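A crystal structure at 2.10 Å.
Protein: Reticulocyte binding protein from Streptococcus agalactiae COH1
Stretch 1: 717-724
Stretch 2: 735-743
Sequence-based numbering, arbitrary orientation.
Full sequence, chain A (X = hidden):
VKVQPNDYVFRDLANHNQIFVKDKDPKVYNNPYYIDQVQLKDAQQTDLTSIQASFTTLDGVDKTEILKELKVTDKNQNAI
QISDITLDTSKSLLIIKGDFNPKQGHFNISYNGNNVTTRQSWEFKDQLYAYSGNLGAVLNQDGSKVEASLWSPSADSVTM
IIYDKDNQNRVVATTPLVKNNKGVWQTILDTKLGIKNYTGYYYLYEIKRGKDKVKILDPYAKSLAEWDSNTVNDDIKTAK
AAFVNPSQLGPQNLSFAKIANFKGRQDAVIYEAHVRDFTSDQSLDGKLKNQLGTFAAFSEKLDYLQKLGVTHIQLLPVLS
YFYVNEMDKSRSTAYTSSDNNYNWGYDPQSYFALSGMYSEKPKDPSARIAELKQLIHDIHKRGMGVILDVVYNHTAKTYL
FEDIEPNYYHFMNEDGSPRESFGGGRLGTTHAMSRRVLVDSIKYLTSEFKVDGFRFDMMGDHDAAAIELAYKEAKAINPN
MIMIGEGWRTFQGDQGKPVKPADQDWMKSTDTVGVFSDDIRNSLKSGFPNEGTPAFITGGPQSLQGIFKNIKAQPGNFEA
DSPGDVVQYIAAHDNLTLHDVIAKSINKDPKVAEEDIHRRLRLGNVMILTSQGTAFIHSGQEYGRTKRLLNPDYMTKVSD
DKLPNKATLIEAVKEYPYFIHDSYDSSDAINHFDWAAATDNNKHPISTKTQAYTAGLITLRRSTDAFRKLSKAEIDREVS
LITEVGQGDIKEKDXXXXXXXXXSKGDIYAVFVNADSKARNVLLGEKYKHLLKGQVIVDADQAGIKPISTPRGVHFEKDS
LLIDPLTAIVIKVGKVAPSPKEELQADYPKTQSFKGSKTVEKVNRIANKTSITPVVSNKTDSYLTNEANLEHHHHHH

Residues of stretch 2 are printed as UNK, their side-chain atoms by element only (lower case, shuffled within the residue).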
# COMPACT_ATOMS: atom_id res chain seq x y z
N ARG A 717 15.00 -7.63 -28.14
CA ARG A 717 15.58 -7.33 -29.44
C ARG A 717 16.40 -6.04 -29.48
O ARG A 717 17.24 -5.88 -30.36
CB ARG A 717 14.48 -7.21 -30.50
CG ARG A 717 13.84 -8.53 -30.86
CD ARG A 717 12.52 -8.30 -31.54
NE ARG A 717 11.97 -9.54 -32.09
CZ ARG A 717 10.71 -9.71 -32.46
NH1 ARG A 717 9.83 -8.72 -32.34
NH2 ARG A 717 10.31 -10.88 -32.95
N GLU A 718 16.13 -5.12 -28.55
CA GLU A 718 16.73 -3.78 -28.60
C GLU A 718 17.58 -3.42 -27.39
O GLU A 718 18.29 -2.41 -27.43
CB GLU A 718 15.63 -2.73 -28.81
CG GLU A 718 14.87 -2.90 -30.12
CD GLU A 718 13.52 -2.20 -30.14
OE1 GLU A 718 13.24 -1.39 -29.23
OE2 GLU A 718 12.74 -2.46 -31.08
N VAL A 719 17.51 -4.22 -26.33
CA VAL A 719 18.37 -4.04 -25.16
C VAL A 719 19.32 -5.23 -25.07
O VAL A 719 18.88 -6.37 -24.94
CB VAL A 719 17.55 -3.91 -23.86
CG1 VAL A 719 18.47 -3.66 -22.67
CG2 VAL A 719 16.52 -2.79 -23.99
N SER A 720 20.63 -4.94 -25.12
CA SER A 720 21.66 -5.98 -25.20
C SER A 720 22.75 -5.81 -24.14
O SER A 720 22.97 -4.72 -23.61
CB SER A 720 22.28 -5.99 -26.61
OG SER A 720 22.73 -4.71 -27.00
N LEU A 721 23.42 -6.92 -23.83
CA LEU A 721 24.43 -6.97 -22.77
C LEU A 721 25.83 -6.78 -23.36
O LEU A 721 26.32 -7.63 -24.10
CB LEU A 721 24.35 -8.31 -22.03
CG LEU A 721 25.29 -8.51 -20.85
CD1 LEU A 721 25.01 -7.50 -19.74
CD2 LEU A 721 25.17 -9.93 -20.32
N ILE A 722 26.46 -5.66 -23.02
CA ILE A 722 27.82 -5.37 -23.50
C ILE A 722 28.83 -6.25 -22.77
O ILE A 722 29.67 -6.90 -23.40
CB ILE A 722 28.19 -3.88 -23.32
CG1 ILE A 722 27.27 -2.99 -24.15
CG2 ILE A 722 29.65 -3.65 -23.70
CD1 ILE A 722 27.42 -1.51 -23.87
N THR A 723 28.74 -6.28 -21.45
CA THR A 723 29.62 -7.11 -20.63
C THR A 723 29.10 -8.55 -20.54
O THR A 723 28.60 -8.98 -19.50
CB THR A 723 29.76 -6.55 -19.21
OG1 THR A 723 28.46 -6.43 -18.61
CG2 THR A 723 30.42 -5.18 -19.23
N GLU A 724 29.24 -9.30 -21.63
CA GLU A 724 28.95 -10.74 -21.60
C GLU A 724 30.09 -11.46 -20.90
O GLU A 724 31.22 -10.98 -20.88
CB GLU A 724 28.78 -11.30 -23.02
CG GLU A 724 27.57 -10.74 -23.74
CD GLU A 724 27.25 -11.50 -25.02
OE1 GLU A 724 28.19 -11.95 -25.70
OE2 GLU A 724 26.05 -11.63 -25.34
N UNK A 735 31.06 -7.39 -10.39
CA UNK A 735 30.65 -6.10 -9.81
C UNK A 735 30.64 -4.96 -10.83
O UNK A 735 30.46 -3.80 -10.46
c UNK A 735 32.76 -6.29 -6.53
c UNK A 735 31.58 -5.72 -8.66
c UNK A 735 31.59 -6.64 -7.44
c UNK A 735 30.28 -6.55 -6.68
N UNK A 736 30.85 -5.28 -12.10
CA UNK A 736 30.72 -4.30 -13.18
C UNK A 736 29.75 -4.83 -14.22
O UNK A 736 29.70 -6.04 -14.48
c UNK A 736 32.85 -5.21 -14.19
c UNK A 736 32.10 -3.96 -13.84
c UNK A 736 31.91 -3.07 -15.08
N UNK A 737 28.95 -3.94 -14.79
CA UNK A 737 28.02 -4.31 -15.86
C UNK A 737 27.82 -3.14 -16.82
O UNK A 737 27.89 -1.97 -16.44
c UNK A 737 25.84 -5.53 -16.35
c UNK A 737 24.63 -6.26 -15.80
c UNK A 737 25.83 -3.61 -14.73
c UNK A 737 26.64 -4.78 -15.29
N UNK A 738 27.58 -3.47 -18.09
CA UNK A 738 27.29 -2.46 -19.11
C UNK A 738 26.23 -2.98 -20.07
O UNK A 738 26.27 -4.15 -20.45
c UNK A 738 28.55 -2.07 -19.86
N UNK A 739 25.30 -2.11 -20.46
CA UNK A 739 24.24 -2.48 -21.39
C UNK A 739 23.85 -1.35 -22.32
O UNK A 739 23.99 -0.18 -21.98
c UNK A 739 21.54 -1.20 -19.57
c UNK A 739 22.99 -2.98 -20.65
c UNK A 739 21.76 -0.65 -17.25
c UNK A 739 22.56 -2.15 -19.46
o UNK A 739 21.40 0.07 -16.14
c UNK A 739 21.14 -0.45 -18.47
c UNK A 739 23.16 -2.33 -18.22
c UNK A 739 22.77 -1.58 -17.13
N UNK A 740 23.36 -1.73 -23.49
CA UNK A 740 22.97 -0.78 -24.52
C UNK A 740 21.48 -0.92 -24.84
O UNK A 740 20.96 -2.02 -24.95
o UNK A 740 25.49 0.28 -28.39
c UNK A 740 23.78 -1.02 -25.79
c UNK A 740 24.31 -0.28 -28.14
n UNK A 740 23.77 -1.06 -28.92
c UNK A 740 23.66 0.09 -26.82
N UNK A 741 20.82 0.22 -24.98
CA UNK A 741 19.44 0.27 -25.45
C UNK A 741 19.32 1.29 -26.58
O UNK A 741 20.16 2.18 -26.72
c UNK A 741 18.80 1.92 -23.62
o UNK A 741 17.12 0.65 -24.81
c UNK A 741 18.45 0.59 -24.30
N UNK A 742 18.27 1.13 -27.39
CA UNK A 742 18.03 1.99 -28.55
C UNK A 742 16.58 2.46 -28.48
O UNK A 742 15.70 1.68 -28.11
c UNK A 742 19.72 -0.52 -31.05
c UNK A 742 19.49 0.33 -29.81
c UNK A 742 18.24 1.22 -29.88
c UNK A 742 18.33 2.20 -31.05
N UNK A 743 16.33 3.72 -28.82
CA UNK A 743 14.96 4.24 -28.78
C UNK A 743 14.30 4.21 -30.17
O UNK A 743 14.93 3.81 -31.15
o UNK A 743 15.89 6.46 -30.15
c UNK A 743 14.90 5.63 -28.14
o UNK A 743 15.50 7.89 -28.53
c UNK A 743 15.48 6.73 -29.01
O HOH W 1 21.28 -2.96 -28.23

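Position 735 carries four side-chain carbons, forked at the second, and reaches nothing on stretch 1; the late fork makes it Leu735. Position 736 has one carbon bearing two more, a fork at CB with no heteroatom. Its carbonyl O lies 4.3 Å from OG1 of Thr723. This is Val736, and its CG2 stays 4.9 Å from CG2 of Thr723.

Position 737 has four carbons, forked at the first, with one arm two carbons long. The first carbon of that arm packs 4.0 Å from CD1 of Leu721, an apolar contact, and lies 3.6 Å from OG1 of Thr723. This is Ile737.

At position 738 a single carbon points toward stretch 1, and that CB sits 3.9 Å from CB of Ile722 and 3.7 Å from CG2 of Thr723. One carbon means Ala738. Its backbone does much of the work: N donates to OG1 of Thr723 at 3.1 Å, while O accepts from N of Ile722 at 3.0 Å and, weakly, from N of Thr723 at 3.4 Å.

Position 739 shows one carbon, then a six-carbon ring bearing an oxygen. CA of 739 lies 3.4 Å from O of Ser720. The ring and its oxygen make it Tyr739. Its CA-to-CB bond points to the same sheet face as that of Leu721, but the end of the side chain leads away, and its hydroxyl is hydrogen-bonded elsewhere in the structure.

Position 740 has three carbons in a row, the third carrying one oxygen and one nitrogen. Its CB lies 4.0 Å from OG of Ser720 and 4.1 Å from CD1 of Ile722. The terminal amide identifies Gln740, whose NE2 donates to water 1 at 3.2 Å.

Position 741 has a carbon carrying one oxygen and one carbon. The side-chain oxygen of 741 lies 3.6 Å from CG2 of Val719; a hydroxyl and a methyl on one carbon make it Thr741. Position 742 repeats the four-carbon pattern forked at the first; its backbone N is 3.5 Å from O of Glu718, and it is Ile742. Position 743 has two carbons, the second bearing two oxygens, and points away: Asp743.

The rule here is a short antiparallel pairing finished by a side chain. Ser720 and Gln740 exchange two nearly straight bonds, N of Ser720 to O of Gln740 at 2.9 Å and N of Gln740 to O of Ser720 at 3.0 Å. Beyond the Leu721–Tyr739 pair, OG1 of Thr723 takes the NH of Ala738, an acceptor role that a backbone carbonyl often fills. Water 1 ties the other end, bonded to O of Glu718 at 3.1 Å and OG of Ser720 at 2.6 Å as well as to Gln740.

Stretch 2 (735-743) LVIAYQTID
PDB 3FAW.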